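Acetate CoA-transferase subunit beta (Escherichia coli DH5[alpha], PDB 5DBN) catalyses, as one subunit of a coenzyme A transferase, the transfer of CoA from acetyl-CoA to acetoacetate and other short-chain fatty acids through a covalent enzyme-CoA intermediate. Local coordinates at residues H40-L43 and F49-L52; Q13-G18 and N33-G38. All coordinates share one frame; numbering follows the deposited sequence.

Contact 1: H40-L43 and F49-L52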
ATOM      1  N   HIS B  40     -22.214   9.283  18.577  1.00 39.85           N
ATOM      2  CA  HIS B  40     -20.864   9.780  18.341  1.00 39.66           C
ATOM      3  C   HIS B  40     -20.248   9.066  17.149  1.00 35.28           C
ATOM      4  O   HIS B  40     -20.166   7.838  17.123  1.00 35.46           O
ATOM      5  CB  HIS B  40     -19.993   9.587  19.581  1.00 43.10           C
ATOM      6  CG  HIS B  40     -20.602  10.133  20.833  1.00 47.85           C
ATOM      7  ND1 HIS B  40     -20.488  11.456  21.199  1.00 50.06           N
ATOM      8  CD2 HIS B  40     -21.331   9.535  21.805  1.00 50.69           C
ATOM      9  CE1 HIS B  40     -21.121  11.653  22.342  1.00 53.28           C
ATOM     10  NE2 HIS B  40     -21.642  10.501  22.731  1.00 53.75           N
ATOM     11  N   ILE B  41     -19.819   9.849  16.165  1.00 31.37           N
ATOM     12  CA  ILE B  41     -19.216   9.309  14.954  1.00 26.29           C
ATOM     13  C   ILE B  41     -17.801   9.834  14.773  1.00 24.21           C
ATOM     14  O   ILE B  41     -17.396  10.797  15.424  1.00 24.74           O
ATOM     15  CB  ILE B  41     -20.046   9.663  13.704  1.00 24.82           C
ATOM     16  CG1 ILE B  41     -20.145  11.184  13.539  1.00 24.62           C
ATOM     17  CG2 ILE B  41     -21.432   9.038  13.801  1.00 26.17           C
ATOM     18  CD1 ILE B  41     -20.791  11.621  12.241  1.00 23.77           C
ATOM     19  N   THR B  42     -17.059   9.187  13.883  1.00 22.25           N
ATOM     20  CA  THR B  42     -15.730   9.639  13.507  1.00 22.75           C
ATOM     21  C   THR B  42     -15.749   9.979  12.024  1.00 22.24           C
ATOM     22  O   THR B  42     -16.057   9.129  11.189  1.00 21.50           O
ATOM     23  CB  THR B  42     -14.665   8.571  13.797  1.00 22.45           C
ATOM     24  OG1 THR B  42     -14.782   8.138  15.158  1.00 24.37           O
ATOM     25  CG2 THR B  42     -13.269   9.121  13.559  1.00 20.87           C
ATOM     26  N   LEU B  43     -15.431  11.228  11.703  1.00 23.54           N
ATOM     27  CA  LEU B  43     -15.452  11.690  10.321  1.00 24.03           C
ATOM     28  C   LEU B  43     -14.115  11.453   9.628  1.00 23.45           C
ATOM     29  O   LEU B  43     -13.054  11.789  10.160  1.00 23.34           O
ATOM     30  CB  LEU B  43     -15.820  13.174  10.263  1.00 25.13           C
ATOM     31  CG  LEU B  43     -17.255  13.503  10.675  1.00 26.71           C
ATOM     32  CD1 LEU B  43     -17.443  15.008  10.747  1.00 28.83           C
ATOM     33  CD2 LEU B  43     -18.246  12.903   9.694  1.00 21.60           C
ATOM     34  N   PHE B  49      -7.067  11.738   6.646  1.00 27.82           N
ATOM     35  CA  PHE B  49      -7.089  11.632   8.103  1.00 26.95           C
ATOM     36  C   PHE B  49      -8.461  11.269   8.668  1.00 25.76           C
ATOM     37  O   PHE B  49      -9.492  11.471   8.025  1.00 24.95           O
ATOM     38  CB  PHE B  49      -6.584  12.932   8.744  1.00 27.47           C
ATOM     39  CG  PHE B  49      -7.373  14.157   8.377  1.00 27.08           C
ATOM     40  CD1 PHE B  49      -7.064  14.881   7.238  1.00 27.16           C
ATOM     41  CD2 PHE B  49      -8.394  14.611   9.194  1.00 27.05           C
ATOM     42  CE1 PHE B  49      -7.774  16.017   6.907  1.00 27.90           C
ATOM     43  CE2 PHE B  49      -9.107  15.748   8.869  1.00 27.69           C
ATOM     44  CZ  PHE B  49      -8.796  16.453   7.725  1.00 27.91           C
ATOM     45  N   LEU B  50      -8.442  10.701   9.871  1.00 25.92           N
ATOM     46  CA  LEU B  50      -9.650  10.368  10.618  1.00 25.71           C
ATOM     47  C   LEU B  50      -9.771  11.268  11.839  1.00 27.87           C
ATOM     48  O   LEU B  50      -8.765  11.630  12.453  1.00 29.40           O
ATOM     49  CB  LEU B  50      -9.632   8.900  11.050  1.00 24.35           C
ATOM     50  CG  LEU B  50      -9.959   7.874   9.965  1.00 22.46           C
ATOM     51  CD1 LEU B  50      -9.480   6.496  10.372  1.00 22.63           C
ATOM     52  CD2 LEU B  50     -11.453   7.857   9.702  1.00 21.02           C
ATOM     53  N   GLY B  51     -11.004  11.616  12.189  1.00 27.92           N
ATOM     54  CA  GLY B  51     -11.265  12.478  13.325  1.00 29.39           C
ATOM     55  C   GLY B  51     -11.440  13.924  12.903  1.00 31.19           C
ATOM     56  O   GLY B  51     -11.025  14.840  13.615  1.00 33.19           O
ATOM     57  N   LEU B  52     -12.067  14.130  11.747  1.00 31.43           N
ATOM     58  CA  LEU B  52     -12.322  15.474  11.237  1.00 33.31           C
ATOM     59  C   LEU B  52     -13.285  16.221  12.147  1.00 35.62           C
ATOM     60  O   LEU B  52     -14.213  15.631  12.703  1.00 37.03           O
ATOM     61  CB  LEU B  52     -12.890  15.415   9.817  1.00 32.74           C
ATOM     62  CG  LEU B  52     -13.302  16.746   9.183  1.00 34.06           C
ATOM     63  CD1 LEU B  52     -12.106  17.661   8.994  1.00 35.09           C
ATOM     64  CD2 LEU B  52     -14.006  16.509   7.862  1.00 33.51           C
TER
HETATM   65  O   HOH W   1     -14.400  13.077  13.529  1.00 15.03           O
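The carbonyl of L43 is gripped by two successive amides, a compact example of how one acceptor can anchor a turning chain. G51 N donates to L43 O at 2.9 Å, in a bond bent to 142° at the hydrogen. L52 N donates to the same L43 O at 3.0 Å, almost straight (178°). The two donors reach the oxygen from opposite faces of the carbonyl plane. Water 1 adds a second link, accepting from L43 N at 2.8 Å and donating to L52 O at 2.7 Å.

Apolar groups pack alongside these bonds. L43 CB lies 3.7 Å from L52 CB, while the T42 methyl CG2, turned away from its own backbone N, sits 3.6 Å from G51 N. G51 adopts a positive phi of 96° just after the chain turns its corner at L50. E46, the predicted active-site residue, lies in the short connection between the two segments, and its side chain is about 7 Å from that of L52.

Farther out, T42 and L43 pack on strand 20-23, whose neighbour 42-45 edges the large mixed sheet within this chain, whereas G51 pairs with L73 in the small antiparallel sheet of 51-53 and 71-73.

Contact 2: Q13-G18 and N33-G38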
ATOM      1  N   GLN B  13     -30.166  11.078  11.681  1.00 39.91           N
ATOM      2  CA  GLN B  13     -30.865  10.078  12.484  1.00 41.00           C
ATOM      3  C   GLN B  13     -30.603   8.653  11.989  1.00 37.09           C
ATOM      4  O   GLN B  13     -30.888   7.686  12.694  1.00 37.13           O
ATOM      5  CB  GLN B  13     -32.370  10.364  12.491  1.00 44.88           C
ATOM      6  CG  GLN B  13     -32.751  11.609  13.283  1.00 48.57           C
ATOM      7  CD  GLN B  13     -34.225  11.959  13.172  1.00 51.55           C
ATOM      8  OE1 GLN B  13     -34.950  11.401  12.348  1.00 52.15           O
ATOM      9  NE2 GLN B  13     -34.674  12.890  14.006  1.00 53.82           N
ATOM     10  N   GLU B  14     -30.047   8.527  10.788  1.00 34.37           N
ATOM     11  CA  GLU B  14     -29.770   7.213  10.210  1.00 33.04           C
ATOM     12  C   GLU B  14     -28.470   6.632  10.750  1.00 33.16           C
ATOM     13  O   GLU B  14     -28.315   5.414  10.839  1.00 32.98           O
ATOM     14  CB  GLU B  14     -29.690   7.302   8.684  1.00 31.11           C
ATOM     15  CG  GLU B  14     -29.602   5.954   7.982  1.00 29.99           C
ATOM     16  CD  GLU B  14     -30.871   5.132   8.108  1.00 31.30           C
ATOM     17  OE1 GLU B  14     -31.922   5.698   8.478  1.00 31.75           O
ATOM     18  OE2 GLU B  14     -30.812   3.914   7.838  1.00 31.29           O
ATOM     19  N   LEU B  15     -27.540   7.510  11.105  1.00 33.92           N
ATOM     20  CA  LEU B  15     -26.224   7.087  11.558  1.00 34.95           C
ATOM     21  C   LEU B  15     -26.291   6.433  12.933  1.00 36.24           C
ATOM     22  O   LEU B  15     -27.065   6.855  13.792  1.00 37.33           O
ATOM     23  CB  LEU B  15     -25.270   8.282  11.599  1.00 37.03           C
ATOM     24  CG  LEU B  15     -25.166   9.096  10.308  1.00 38.45           C
ATOM     25  CD1 LEU B  15     -24.233  10.280  10.498  1.00 38.89           C
ATOM     26  CD2 LEU B  15     -24.698   8.224   9.153  1.00 38.29           C
ATOM     27  N   ARG B  16     -25.469   5.405  13.131  1.00 37.17           N
ATOM     28  CA  ARG B  16     -25.389   4.709  14.412  1.00 40.24           C
ATOM     29  C   ARG B  16     -24.153   5.123  15.203  1.00 39.80           C
ATOM     30  O   ARG B  16     -23.141   5.541  14.636  1.00 37.55           O
ATOM     31  CB  ARG B  16     -25.400   3.189  14.220  1.00 42.18           C
ATOM     32  CG  ARG B  16     -26.752   2.614  13.803  1.00 45.72           C
ATOM     33  CD  ARG B  16     -26.691   1.096  13.673  1.00 48.63           C
ATOM     34  NE  ARG B  16     -27.991   0.501  13.364  1.00 52.77           N
ATOM     35  CZ  ARG B  16     -28.534   0.419  12.153  1.00 54.60           C
ATOM     36  NH1 ARG B  16     -27.898   0.894  11.089  1.00 53.84           N
ATOM     37  NH2 ARG B  16     -29.725  -0.148  12.009  1.00 56.49           N
ATOM     38  N   ASP B  17     -24.262   5.005  16.523  1.00 41.62           N
ATOM     39  CA  ASP B  17     -23.190   5.365  17.441  1.00 41.86           C
ATOM     40  C   ASP B  17     -21.927   4.562  17.153  1.00 37.95           C
ATOM     41  O   ASP B  17     -21.954   3.331  17.137  1.00 38.06           O
ATOM     42  CB  ASP B  17     -23.649   5.142  18.888  1.00 46.83           C
ATOM     43  CG  ASP B  17     -22.629   5.609  19.912  1.00 49.41           C
ATOM     44  OD1 ASP B  17     -22.021   6.683  19.714  1.00 49.65           O
ATOM     45  OD2 ASP B  17     -22.442   4.901  20.925  1.00 51.06           O
ATOM     46  N   GLY B  18     -20.828   5.270  16.907  1.00 34.74           N
ATOM     47  CA  GLY B  18     -19.540   4.641  16.665  1.00 32.54           C
ATOM     48  C   GLY B  18     -19.199   4.454  15.197  1.00 30.67           C
ATOM     49  O   GLY B  18     -18.137   3.925  14.868  1.00 30.64           O
ATOM     50  N   ASN B  33     -24.231  18.582  11.904  1.00 42.36           N
ATOM     51  CA  ASN B  33     -24.830  19.587  12.776  1.00 46.64           C
ATOM     52  C   ASN B  33     -26.172  19.147  13.355  1.00 46.37           C
ATOM     53  O   ASN B  33     -26.867  19.945  13.987  1.00 39.30           O
ATOM     54  CB  ASN B  33     -25.027  20.896  12.007  1.00 50.03           C
ATOM     55  CG  ASN B  33     -23.738  21.423  11.407  1.00 51.23           C
ATOM     56  OD1 ASN B  33     -22.643  21.113  11.882  1.00 51.38           O
ATOM     57  ND2 ASN B  33     -23.862  22.225  10.355  1.00 51.94           N
ATOM     58  N   TYR B  34     -26.536  17.886  13.136  1.00 42.95           N
ATOM     59  CA  TYR B  34     -27.833  17.374  13.579  1.00 43.03           C
ATOM     60  C   TYR B  34     -27.735  15.974  14.183  1.00 34.86           C
ATOM     61  O   TYR B  34     -28.722  15.238  14.214  1.00 38.06           O
ATOM     62  CB  TYR B  34     -28.823  17.368  12.411  1.00 35.51           C
ATOM     63  CG  TYR B  34     -29.147  18.749  11.890  1.00 42.51           C
ATOM     64  CD1 TYR B  34     -30.085  19.551  12.525  1.00 39.97           C
ATOM     65  CD2 TYR B  34     -28.518  19.247  10.756  1.00 42.00           C
ATOM     66  CE1 TYR B  34     -30.382  20.811  12.051  1.00 41.74           C
ATOM     67  CE2 TYR B  34     -28.811  20.506  10.274  1.00 44.10           C
ATOM     68  CZ  TYR B  34     -29.742  21.285  10.925  1.00 46.85           C
ATOM     69  OH  TYR B  34     -30.035  22.539  10.445  1.00 48.90           O
ATOM     70  N   LEU B  35     -26.552  15.601  14.660  1.00 41.17           N
ATOM     71  CA  LEU B  35     -26.375  14.299  15.295  1.00 40.21           C
ATOM     72  C   LEU B  35     -27.182  14.229  16.591  1.00 42.53           C
ATOM     73  O   LEU B  35     -27.033  15.089  17.458  1.00 44.69           O
ATOM     74  CB  LEU B  35     -24.898  14.032  15.581  1.00 32.08           C
ATOM     75  CG  LEU B  35     -23.987  14.006  14.354  1.00 39.25           C
ATOM     76  CD1 LEU B  35     -22.525  13.931  14.780  1.00 38.24           C
ATOM     77  CD2 LEU B  35     -24.334  12.839  13.443  1.00 37.99           C
ATOM     78  N   PRO B  36     -28.059  13.216  16.722  1.00 42.39           N
ATOM     79  CA  PRO B  36     -28.818  13.085  17.972  1.00 44.27           C
ATOM     80  C   PRO B  36     -27.923  12.850  19.186  1.00 44.34           C
ATOM     81  O   PRO B  36     -26.763  12.469  19.034  1.00 41.50           O
ATOM     82  CB  PRO B  36     -29.709  11.864  17.720  1.00 44.18           C
ATOM     83  CG  PRO B  36     -29.804  11.751  16.243  1.00 42.27           C
ATOM     84  CD  PRO B  36     -28.490  12.230  15.714  1.00 40.50           C
ATOM     85  N   GLU B  37     -28.471  13.064  20.378  1.00 48.37           N
ATOM     86  CA  GLU B  37     -27.729  12.864  21.617  1.00 51.42           C
ATOM     87  C   GLU B  37     -27.373  11.392  21.804  1.00 48.88           C
ATOM     88  O   GLU B  37     -28.206  10.510  21.586  1.00 48.17           O
ATOM     89  CB  GLU B  37     -28.537  13.368  22.816  1.00 57.98           C
ATOM     90  CG  GLU B  37     -28.898  14.851  22.757  1.00 62.62           C
ATOM     91  CD  GLU B  37     -27.687  15.768  22.858  1.00 64.52           C
ATOM     92  OE1 GLU B  37     -27.840  16.982  22.603  1.00 66.50           O
ATOM     93  OE2 GLU B  37     -26.587  15.282  23.196  1.00 63.80           O
ATOM     94  N   GLY B  38     -26.132  11.134  22.200  1.00 47.33           N
ATOM     95  CA  GLY B  38     -25.666   9.777  22.422  1.00 46.21           C
ATOM     96  C   GLY B  38     -25.058   9.163  21.176  1.00 43.53           C
ATOM     97  O   GLY B  38     -24.478   8.079  21.233  1.00 43.02           O
TER
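Apolar contact between L15 and L35 leads the meeting of these two loops, which touch through a few side chains and share no hydrogen bond. L15 CD1 approaches L35 CD2 to 3.9 Å, the two branched side chains meeting at a slant, methyl against methyl. L15 is the buried member of the pair and also rests on V31 and I41; L35 touches I41 as well, so I41 is shared by both leucines. A second, looser apolar touch lies toward the surface, where Q13 CG comes within 4.2 Å of P36 CG. The Q13 side chain runs at about a right angle to the proline ring, and its aliphatic part makes the contact.

Polar atoms meet at the other end without bonding. D17 OD1 stands 3.2 Å from G38 O, but both are acceptors. What occupies D17 OD1 is the backbone N of H40, from which it probably takes a hydrogen bond; with CG anti to the backbone N (chi1 -175°), the carboxylate reaches toward H40, two residues beyond G38. The close approach to G38 O is consistent with the carboxylate being held by H40 N.

The loop 13-18 follows helix 3-12, which Y34 partly covers. The contact ties together the loops that enter two neighbouring parallel strands, 20-23 and 42-45, at the edge of the large sheet.

Contact 1 uses strand 42-45 itself, whereas contact 2 joins the loops that lead into strands 20-23 and 42-45, and their chemistry differs with burial. Contact 1 is partly buried and relies on backbone hydrogen bonds and a bridging water to join the edge strand to the small antiparallel sheet, close to the predicted active-site residue. Contact 2 is a surface meeting of loops, away from that site, held by sparse apolar touches. They meet at H40, whose O probably accepts a hydrogen bond from G18 N at 2.7 Å. The chain thus passes from loop packing into the edge strand of the large sheet, whose L43 carbonyl then holds the small sheet.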